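Local coordinates for arginase (Trypanosoma brucei brucei, PDB 4RHJ), which is of unknown function, having the arginase-deacetylase fold but having evolved without a binuclear manganese cluster, at residues Val46-Tyr51 / Val98-Met104; Leu61-Phe65 / Ala305-Ser309; Arg171-Ser175 / Glu204-Arg209. One frame throughout, in Å; residues are numbered along the deposited sequence.

Interaction 1. Residues Val46-Tyr51 / Val98-Met104; sequences VALFGY and VLNCGQM
V46 and V98 meet at a slant on two neighbouring parallel strands of the arginase-deacetylase sheet, 46-50 and 95-103, which run together at 7° to one another. V98 CG2 lies 3.5 Å from V46 CB, while its other branch, CG1, presses on the branch point of L48; both carbon pairs are tighter than usual van der Waals contact. Beneath the side chains the backbone ladder alternates as parallel strands do: L99 N donates to V46 O, and L48 N donates to L99 O at 2.6 Å. L48 O next receives C101 N, and there the register slips by one residue, a beta bulge between L48 and G50. The positive phi of G102 (65°) and an Asx turn, in which N100 OD1 accepts from G102 N at 2.8 Å, accompany the bulge. Pairing then resumes, G50 N giving to G102 O and M104 N to G50 O. M104, bent at chi2 (-120°), reaches both aromatics: M104 CE comes 3.4 Å from F49 CE2, and M104 SD sits at the edge of the Y51 ring, 4.1 Å from Y51 CD1, in a Met-aromatic contact. Farther out, L130 of helix 116-131 packs on F49 and W119 of the same helix on M104, and Y51 OH is hydrogen-bonded to S145 OG.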
loop_
_atom_site.group_PDB
_atom_site.type_symbol
_atom_site.label_atom_id
_atom_site.label_comp_id
_atom_site.label_asym_id
_atom_site.label_seq_id
_atom_site.Cartn_x
_atom_site.Cartn_y
_atom_site.Cartn_z
ATOM N N VAL A 46 2.538 -31.716 -2.150
ATOM C CA VAL A 46 2.597 -30.681 -3.161
ATOM C C VAL A 46 3.870 -30.832 -4.004
ATOM O O VAL A 46 4.913 -31.227 -3.501
ATOM C CB VAL A 46 2.518 -29.280 -2.487
ATOM C CG1 VAL A 46 2.578 -28.179 -3.513
ATOM C CG2 VAL A 46 1.251 -29.175 -1.621
ATOM N N ALA A 47 3.757 -30.561 -5.297
ATOM C CA ALA A 47 4.922 -30.547 -6.187
ATOM C C ALA A 47 5.059 -29.218 -6.930
ATOM O O ALA A 47 4.141 -28.764 -7.613
ATOM C CB ALA A 47 4.848 -31.673 -7.170
ATOM N N LEU A 48 6.246 -28.638 -6.817
ATOM C CA LEU A 48 6.518 -27.271 -7.229
ATOM C C LEU A 48 7.368 -27.219 -8.485
ATOM O O LEU A 48 8.362 -27.916 -8.589
ATOM C CB LEU A 48 7.252 -26.518 -6.100
ATOM C CG LEU A 48 6.587 -25.552 -5.122
ATOM C CD1 LEU A 48 6.704 -24.117 -5.611
ATOM C CD2 LEU A 48 5.140 -25.901 -4.862
ATOM N N PHE A 49 7.005 -26.374 -9.437
ATOM C CA PHE A 49 7.956 -26.058 -10.478
ATOM C C PHE A 49 7.817 -24.620 -10.939
ATOM O O PHE A 49 6.863 -23.939 -10.596
ATOM C CB PHE A 49 7.829 -27.035 -11.644
ATOM C CG PHE A 49 6.495 -27.040 -12.314
ATOM C CD1 PHE A 49 5.519 -27.927 -11.915
ATOM C CD2 PHE A 49 6.241 -26.196 -13.371
ATOM C CE1 PHE A 49 4.302 -27.948 -12.540
ATOM C CE2 PHE A 49 5.046 -26.212 -14.002
ATOM C CZ PHE A 49 4.060 -27.092 -13.585
ATOM N N GLY A 50 8.816 -24.163 -11.689
ATOM C CA GLY A 50 8.854 -22.810 -12.198
ATOM C C GLY A 50 8.500 -22.775 -13.662
ATOM O O GLY A 50 9.083 -23.480 -14.466
ATOM N N TYR A 51 7.534 -21.938 -13.989
ATOM C CA TYR A 51 6.991 -21.836 -15.322
ATOM C C TYR A 51 7.228 -20.419 -15.882
ATOM O O TYR A 51 6.948 -19.431 -15.210
ATOM C CB TYR A 51 5.496 -22.185 -15.284
ATOM C CG TYR A 51 4.794 -22.150 -16.626
ATOM C CD1 TYR A 51 5.015 -23.137 -17.574
ATOM C CD2 TYR A 51 3.905 -21.133 -16.932
ATOM C CE1 TYR A 51 4.379 -23.105 -18.790
ATOM C CE2 TYR A 51 3.258 -21.102 -18.133
ATOM C CZ TYR A 51 3.499 -22.080 -19.066
ATOM O OH TYR A 51 2.841 -22.036 -20.273
ATOM N N VAL A 98 6.919 -30.053 0.528
ATOM C CA VAL A 98 6.800 -29.675 -0.866
ATOM C C VAL A 98 8.009 -30.088 -1.696
ATOM O O VAL A 98 9.169 -29.869 -1.333
ATOM C CB VAL A 98 6.555 -28.164 -1.011
ATOM C CG1 VAL A 98 6.920 -27.682 -2.411
ATOM C CG2 VAL A 98 5.101 -27.832 -0.676
ATOM N N LEU A 99 7.684 -30.691 -2.832
ATOM C CA LEU A 99 8.634 -31.251 -3.771
ATOM C C LEU A 99 9.067 -30.242 -4.829
ATOM O O LEU A 99 8.265 -29.851 -5.668
ATOM C CB LEU A 99 7.997 -32.464 -4.446
ATOM C CG LEU A 99 8.798 -33.108 -5.555
ATOM C CD1 LEU A 99 9.935 -33.888 -4.913
ATOM C CD2 LEU A 99 7.892 -33.981 -6.409
ATOM N N ASN A 100 10.335 -29.837 -4.797
ATOM C CA ASN A 100 10.869 -28.898 -5.784
ATOM C C ASN A 100 11.304 -29.534 -7.105
ATOM O O ASN A 100 12.358 -30.180 -7.179
ATOM C CB ASN A 100 12.063 -28.134 -5.212
ATOM C CG ASN A 100 12.672 -27.181 -6.231
ATOM O OD1 ASN A 100 11.955 -26.580 -7.028
ATOM N ND2 ASN A 100 13.994 -27.047 -6.213
ATOM N N CYS A 101 10.509 -29.327 -8.153
ATOM C CA CYS A 101 10.885 -29.817 -9.475
ATOM C C CYS A 101 11.665 -28.765 -10.251
ATOM O O CYS A 101 12.016 -28.988 -11.407
ATOM C CB CYS A 101 9.651 -30.244 -10.280
ATOM S SG CYS A 101 8.695 -31.599 -9.569
ATOM N N GLY A 102 11.917 -27.615 -9.631
ATOM C CA GLY A 102 12.704 -26.575 -10.272
ATOM C C GLY A 102 12.094 -25.935 -11.514
ATOM O O GLY A 102 10.903 -26.055 -11.775
ATOM N N GLN A 103 12.932 -25.257 -12.295
ATOM C CA GLN A 103 12.475 -24.516 -13.468
ATOM C C GLN A 103 12.300 -25.390 -14.705
ATOM O O GLN A 103 13.146 -26.232 -15.004
ATOM C CB GLN A 103 13.459 -23.384 -13.800
ATOM C CG GLN A 103 13.480 -22.221 -12.822
ATOM C CD GLN A 103 12.246 -21.351 -12.916
ATOM O OE1 GLN A 103 11.363 -21.605 -13.723
ATOM N NE2 GLN A 103 12.176 -20.320 -12.083
ATOM N N MET A 104 11.209 -25.170 -15.432
ATOM C CA MET A 104 11.038 -25.738 -16.770
ATOM C C MET A 104 12.266 -25.505 -17.665
ATOM O O MET A 104 12.814 -26.429 -18.260
ATOM C CB MET A 104 9.809 -25.132 -17.441
ATOM C CG MET A 104 8.513 -25.489 -16.809
ATOM S SD MET A 104 7.481 -26.346 -17.982
ATOM C CE MET A 104 6.476 -27.302 -16.876
#

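Interaction 2. Residues Leu61-Phe65 / Ala305-Ser309; sequences LLDFF and AIALS
F64 lays one face of its ring over A305, and this CH-pi contact is the tight centre of the meeting between the short helix 62-66 and the long helix 303-316. A305 CB stands 3.9 Å from the F64 ring centroid, 24° off the ring normal and displaced toward the rim on the side of CD2 and CE2. The small alanine allows the ring to come down close to the helix backbone, F64 CE2 reaching A305 C at 3.5 Å. With CG anti to its backbone N (chi1 -169°), F64 extends toward helix 303-316, and its rim meets S309 CB edge-on, 3.9 Å from F64 CD2. The hydroxyl of S309 is turned back into its own helix, where OG donates to I306 O at 2.7 Å; what S309 offers F64 is therefore mainly carbon. F65 uses an edge instead: its CD1 lies 3.3 Å from S309 O, with the oxygen in the plane of the ring, while I312, K313 and I316 of the same helix pack on F65 farther along.

The margins are looser. L61, at the N-cap position of helix 62-66, reaches across with a single methyl, CD1, which lies 3.8 Å from A305 CA and 4.1 Å from L308 CB; Y289 packs on both leucines. F64 CZ makes a looser contact with I306 CG1, and I306 packs on P259 of a second subunit. F64 itself is partly exposed, and no hydrogen bond crosses between the segments. This is helix-to-helix packing on one flank of the parallel alpha/beta sheet of the arginase-deacetylase fold, with the L308 side chain about 8 Å from that of D244, the manganese-binding residue, whose metal is not bound in this chain.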
loop_
_atom_site.group_PDB
_atom_site.type_symbol
_atom_site.label_atom_id
_atom_site.label_comp_id
_atom_site.label_asym_id
_atom_site.label_seq_id
_atom_site.Cartn_x
_atom_site.Cartn_y
_atom_site.Cartn_z
ATOM N N LEU A 61 11.948 -15.475 -8.757
ATOM C CA LEU A 61 10.737 -15.800 -7.981
ATOM C C LEU A 61 10.595 -17.205 -7.387
ATOM O O LEU A 61 10.394 -17.349 -6.182
ATOM C CB LEU A 61 9.491 -15.486 -8.814
ATOM C CG LEU A 61 8.189 -15.351 -8.027
ATOM C CD1 LEU A 61 8.203 -14.078 -7.198
ATOM C CD2 LEU A 61 6.989 -15.378 -8.960
ATOM N N LEU A 62 10.701 -18.233 -8.221
ATOM C CA LEU A 62 10.759 -19.583 -7.734
ATOM C C LEU A 62 11.897 -19.584 -6.749
ATOM O O LEU A 62 11.663 -19.681 -5.552
ATOM C CB LEU A 62 10.965 -20.584 -8.890
ATOM C CG LEU A 62 11.555 -21.973 -8.606
ATOM C CD1 LEU A 62 10.548 -23.078 -8.862
ATOM C CD2 LEU A 62 12.822 -22.208 -9.416
ATOM N N ASP A 63 13.117 -19.391 -7.254
ATOM C CA ASP A 63 14.330 -19.338 -6.443
ATOM C C ASP A 63 14.226 -18.351 -5.265
ATOM O O ASP A 63 14.819 -18.568 -4.217
ATOM C CB ASP A 63 15.529 -18.972 -7.330
ATOM C CG ASP A 63 15.377 -19.464 -8.768
ATOM O OD1 ASP A 63 15.589 -20.668 -9.006
ATOM O OD2 ASP A 63 15.070 -18.641 -9.658
ATOM N N PHE A 64 13.466 -17.270 -5.460
ATOM C CA PHE A 64 13.188 -16.293 -4.416
ATOM C C PHE A 64 12.247 -16.877 -3.351
ATOM O O PHE A 64 12.400 -16.605 -2.170
ATOM C CB PHE A 64 12.591 -15.030 -5.033
ATOM C CG PHE A 64 12.514 -13.870 -4.093
ATOM C CD1 PHE A 64 13.633 -13.099 -3.831
ATOM C CD2 PHE A 64 11.324 -13.529 -3.493
ATOM C CE1 PHE A 64 13.567 -12.013 -2.975
ATOM C CE2 PHE A 64 11.249 -12.436 -2.628
ATOM C CZ PHE A 64 12.377 -11.678 -2.372
ATOM N N PHE A 65 11.296 -17.698 -3.780
ATOM C CA PHE A 65 10.389 -18.389 -2.866
ATOM C C PHE A 65 11.105 -19.458 -2.047
ATOM O O PHE A 65 10.733 -19.752 -0.911
ATOM C CB PHE A 65 9.240 -19.041 -3.633
ATOM C CG PHE A 65 8.349 -19.889 -2.777
ATOM C CD1 PHE A 65 7.414 -19.304 -1.937
ATOM C CD2 PHE A 65 8.444 -21.265 -2.798
ATOM C CE1 PHE A 65 6.592 -20.078 -1.144
ATOM C CE2 PHE A 65 7.617 -22.046 -2.005
ATOM C CZ PHE A 65 6.694 -21.452 -1.185
ATOM N N ALA A 305 8.054 -9.543 -5.788
ATOM C CA ALA A 305 8.652 -10.814 -5.386
ATOM C C ALA A 305 8.306 -11.102 -3.919
ATOM O O ALA A 305 7.905 -12.215 -3.567
ATOM C CB ALA A 305 10.134 -10.785 -5.581
ATOM N N ILE A 306 8.461 -10.077 -3.084
ATOM C CA ILE A 306 8.133 -10.173 -1.668
ATOM C C ILE A 306 6.676 -10.597 -1.522
ATOM O O ILE A 306 6.365 -11.593 -0.873
ATOM C CB ILE A 306 8.403 -8.820 -0.930
ATOM C CG1 ILE A 306 9.906 -8.546 -0.826
ATOM C CG2 ILE A 306 7.804 -8.807 0.462
ATOM C CD1 ILE A 306 10.257 -7.114 -0.430
ATOM N N ALA A 307 5.796 -9.850 -2.167
ATOM C CA ALA A 307 4.363 -10.098 -2.110
ATOM C C ALA A 307 4.006 -11.490 -2.594
ATOM O O ALA A 307 3.281 -12.223 -1.942
ATOM C CB ALA A 307 3.633 -9.060 -2.939
ATOM N N LEU A 308 4.529 -11.862 -3.750
ATOM C CA LEU A 308 4.105 -13.106 -4.345
ATOM C C LEU A 308 4.708 -14.293 -3.652
ATOM O O LEU A 308 4.093 -15.354 -3.611
ATOM C CB LEU A 308 4.444 -13.122 -5.820
ATOM C CG LEU A 308 3.433 -12.330 -6.628
ATOM C CD1 LEU A 308 3.728 -12.519 -8.096
ATOM C CD2 LEU A 308 2.023 -12.774 -6.309
ATOM N N SER A 309 5.903 -14.113 -3.096
ATOM C CA SER A 309 6.558 -15.195 -2.337
ATOM C C SER A 309 5.717 -15.630 -1.130
ATOM O O SER A 309 5.689 -16.803 -0.767
ATOM C CB SER A 309 7.963 -14.775 -1.874
ATOM O OG SER A 309 7.926 -13.744 -0.899
#

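Interaction 3. Residues Arg171-Ser175 / Glu204-Arg209; sequences RPSVS and EDRKVR
P172 lies across the carboxylate of D205 in a partly buried loop-to-helix contact: the loop that follows strand 163-168 rests on helix 203-211, toward the periphery of the chain. The proline ring and the aspartate side chain cross at about a right angle, with P172 CD 3.3 Å from D205 OD2 and P172 CG 3.4 Å from D205 CG. D205 holds CG anti to its carbonyl carbon (chi1 -60°), which brings the carboxylate out from the helix to the loop. Its two oxygens have different tasks. OD2 accepts a hydrogen bond from S202 N, just ahead of the helix, whereas OD1 faces the loop and accepts a hydrogen bond from a water 2.7 Å from D205 OD1; that water in turn accepts from V174 N, 3.1 Å away. The aspartate thus links its helix to the loop backbone through one bridging solvent molecule.

Both segments belong to the parallel alpha/beta architecture of the arginase-deacetylase fold, the loop leaving strand 163-168 and the helix following the neighbouring strand 190-196. P172 lies about 9 Å, side chain to side chain, from the manganese-binding D244, whose metal is absent from this chain. Beside the carboxylate the contact becomes apolar: V174 CG2 sits 3.5 Å from V208 CG1, closer than usual for two methyls, and L181 of helix 180-186 packs on V174 as well. On the more solvent-exposed side, S175 CB and E204 CB meet at 3.5 Å. At the other margin R209, extended from CG to NE, brings NH2 to 3.9 Å from P172 CG; this guanidinium is held by N198 and a salt bridge to D218, and makes a cation-pi contact with Y216.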
loop_
_atom_site.group_PDB
_atom_site.type_symbol
_atom_site.label_atom_id
_atom_site.label_comp_id
_atom_site.label_asym_id
_atom_site.label_seq_id
_atom_site.Cartn_x
_atom_site.Cartn_y
_atom_site.Cartn_z
ATOM N N ARG A 171 -8.518 -8.250 -14.458
ATOM C CA ARG A 171 -9.381 -8.451 -15.628
ATOM C C ARG A 171 -9.932 -9.867 -15.659
ATOM O O ARG A 171 -9.274 -10.788 -15.204
ATOM C CB ARG A 171 -8.619 -8.187 -16.927
ATOM C CG ARG A 171 -7.534 -9.197 -17.193
ATOM C CD ARG A 171 -6.321 -8.595 -17.916
ATOM N NE ARG A 171 -5.466 -7.764 -17.062
ATOM C CZ ARG A 171 -5.534 -6.434 -16.985
ATOM N NH1 ARG A 171 -6.432 -5.777 -17.700
ATOM N NH2 ARG A 171 -4.712 -5.758 -16.192
ATOM N N PRO A 172 -11.137 -10.047 -16.216
ATOM C CA PRO A 172 -11.738 -11.381 -16.323
ATOM C C PRO A 172 -10.900 -12.318 -17.168
ATOM O O PRO A 172 -10.966 -13.519 -16.953
ATOM C CB PRO A 172 -13.093 -11.110 -16.985
ATOM C CG PRO A 172 -13.396 -9.707 -16.687
ATOM C CD PRO A 172 -12.071 -8.991 -16.645
ATOM N N SER A 173 -10.135 -11.769 -18.109
ATOM C CA SER A 173 -9.249 -12.552 -18.966
ATOM C C SER A 173 -10.031 -13.642 -19.712
ATOM O O SER A 173 -9.708 -14.822 -19.639
ATOM C CB SER A 173 -8.115 -13.164 -18.138
ATOM O OG SER A 173 -7.014 -13.549 -18.943
ATOM N N VAL A 174 -11.066 -13.221 -20.434
ATOM C CA VAL A 174 -11.981 -14.142 -21.105
ATOM C C VAL A 174 -12.506 -13.630 -22.450
ATOM O O VAL A 174 -13.070 -14.399 -23.235
ATOM C CB VAL A 174 -13.201 -14.457 -20.216
ATOM C CG1 VAL A 174 -12.807 -15.357 -19.042
ATOM C CG2 VAL A 174 -13.836 -13.169 -19.732
ATOM N N SER A 175 -12.333 -12.338 -22.708
ATOM C CA SER A 175 -12.767 -11.734 -23.966
ATOM C C SER A 175 -12.004 -12.332 -25.130
ATOM O O SER A 175 -12.549 -12.489 -26.212
ATOM C CB SER A 175 -12.569 -10.220 -23.943
ATOM O OG SER A 175 -11.542 -9.825 -24.832
ATOM N N GLU A 204 -17.159 -6.966 -23.595
ATOM C CA GLU A 204 -16.765 -8.302 -24.020
ATOM C C GLU A 204 -16.762 -9.272 -22.843
ATOM O O GLU A 204 -17.236 -10.399 -22.947
ATOM C CB GLU A 204 -15.382 -8.273 -24.673
ATOM C CG GLU A 204 -15.372 -7.823 -26.121
ATOM C CD GLU A 204 -15.566 -8.973 -27.085
ATOM O OE1 GLU A 204 -15.225 -8.818 -28.278
ATOM O OE2 GLU A 204 -16.057 -10.034 -26.650
ATOM N N ASP A 205 -16.224 -8.829 -21.718
ATOM C CA ASP A 205 -16.173 -9.667 -20.528
ATOM C C ASP A 205 -17.562 -9.899 -19.942
ATOM O O ASP A 205 -17.860 -11.002 -19.494
ATOM C CB ASP A 205 -15.265 -9.044 -19.473
ATOM C CG ASP A 205 -13.837 -8.874 -19.953
ATOM O OD1 ASP A 205 -13.358 -9.736 -20.719
ATOM O OD2 ASP A 205 -13.191 -7.879 -19.558
ATOM N N ARG A 206 -18.406 -8.870 -19.955
ATOM C CA ARG A 206 -19.738 -8.956 -19.347
ATOM C C ARG A 206 -20.748 -9.750 -20.168
ATOM O O ARG A 206 -21.710 -10.306 -19.622
ATOM C CB ARG A 206 -20.290 -7.562 -19.090
ATOM C CG ARG A 206 -19.533 -6.816 -18.031
ATOM C CD ARG A 206 -20.237 -5.540 -17.624
ATOM N NE ARG A 206 -20.372 -4.583 -18.721
ATOM C CZ ARG A 206 -19.409 -3.751 -19.122
ATOM N NH1 ARG A 206 -18.225 -3.763 -18.528
ATOM N NH2 ARG A 206 -19.628 -2.912 -20.125
ATOM N N LYS A 207 -20.552 -9.806 -21.477
ATOM C CA LYS A 207 -21.454 -10.608 -22.289
ATOM C C LYS A 207 -21.103 -12.077 -22.094
ATOM O O LYS A 207 -21.984 -12.909 -21.899
ATOM C CB LYS A 207 -21.407 -10.204 -23.769
ATOM C CG LYS A 207 -20.048 -10.271 -24.438
ATOM C CD LYS A 207 -20.124 -9.888 -25.912
ATOM C CE LYS A 207 -19.983 -8.392 -26.133
ATOM N NZ LYS A 207 -21.050 -7.579 -25.488
ATOM N N VAL A 208 -19.809 -12.376 -22.093
ATOM C CA VAL A 208 -19.331 -13.740 -21.908
ATOM C C VAL A 208 -19.614 -14.224 -20.485
ATOM O O VAL A 208 -19.585 -15.425 -20.212
ATOM C CB VAL A 208 -17.816 -13.858 -22.206
ATOM C CG1 VAL A 208 -17.025 -13.719 -20.945
ATOM C CG2 VAL A 208 -17.491 -15.184 -22.851
ATOM N N ARG A 209 -19.892 -13.287 -19.583
ATOM C CA ARG A 209 -20.187 -13.625 -18.193
ATOM C C ARG A 209 -21.578 -14.228 -18.019
ATOM O O ARG A 209 -21.707 -15.357 -17.557
ATOM C CB ARG A 209 -20.053 -12.394 -17.296
ATOM C CG ARG A 209 -18.641 -12.112 -16.802
ATOM C CD ARG A 209 -18.627 -10.783 -16.067
ATOM N NE ARG A 209 -17.385 -10.527 -15.349
ATOM C CZ ARG A 209 -17.231 -9.549 -14.462
ATOM N NH1 ARG A 209 -18.242 -8.740 -14.174
ATOM N NH2 ARG A 209 -16.066 -9.382 -13.853
HETATM O O HOH W 1 -10.683 -10.131 -20.654
#

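From the N terminus, strand 46-50 leads into helix 62-66, and then strand 95-103 returns beside the first strand, closing interaction 1 over 46 intervening residues. Residues 61-65 lie within that loop but find their partner only 239 residues later, on helix 303-316 near the end of the modelled chain, so interactions 1 and 2 cross. They also touch: L62 packs against Q103 and the backbone at F49 and G50, joining the sheet to the helices on its flank. Interaction 3 opens and closes inside the long span of interaction 2, tying the loop after strand 163-168 to helix 203-211. Its centre lies about 31 Å from that of interaction 1, on the opposite side of the chain's centre.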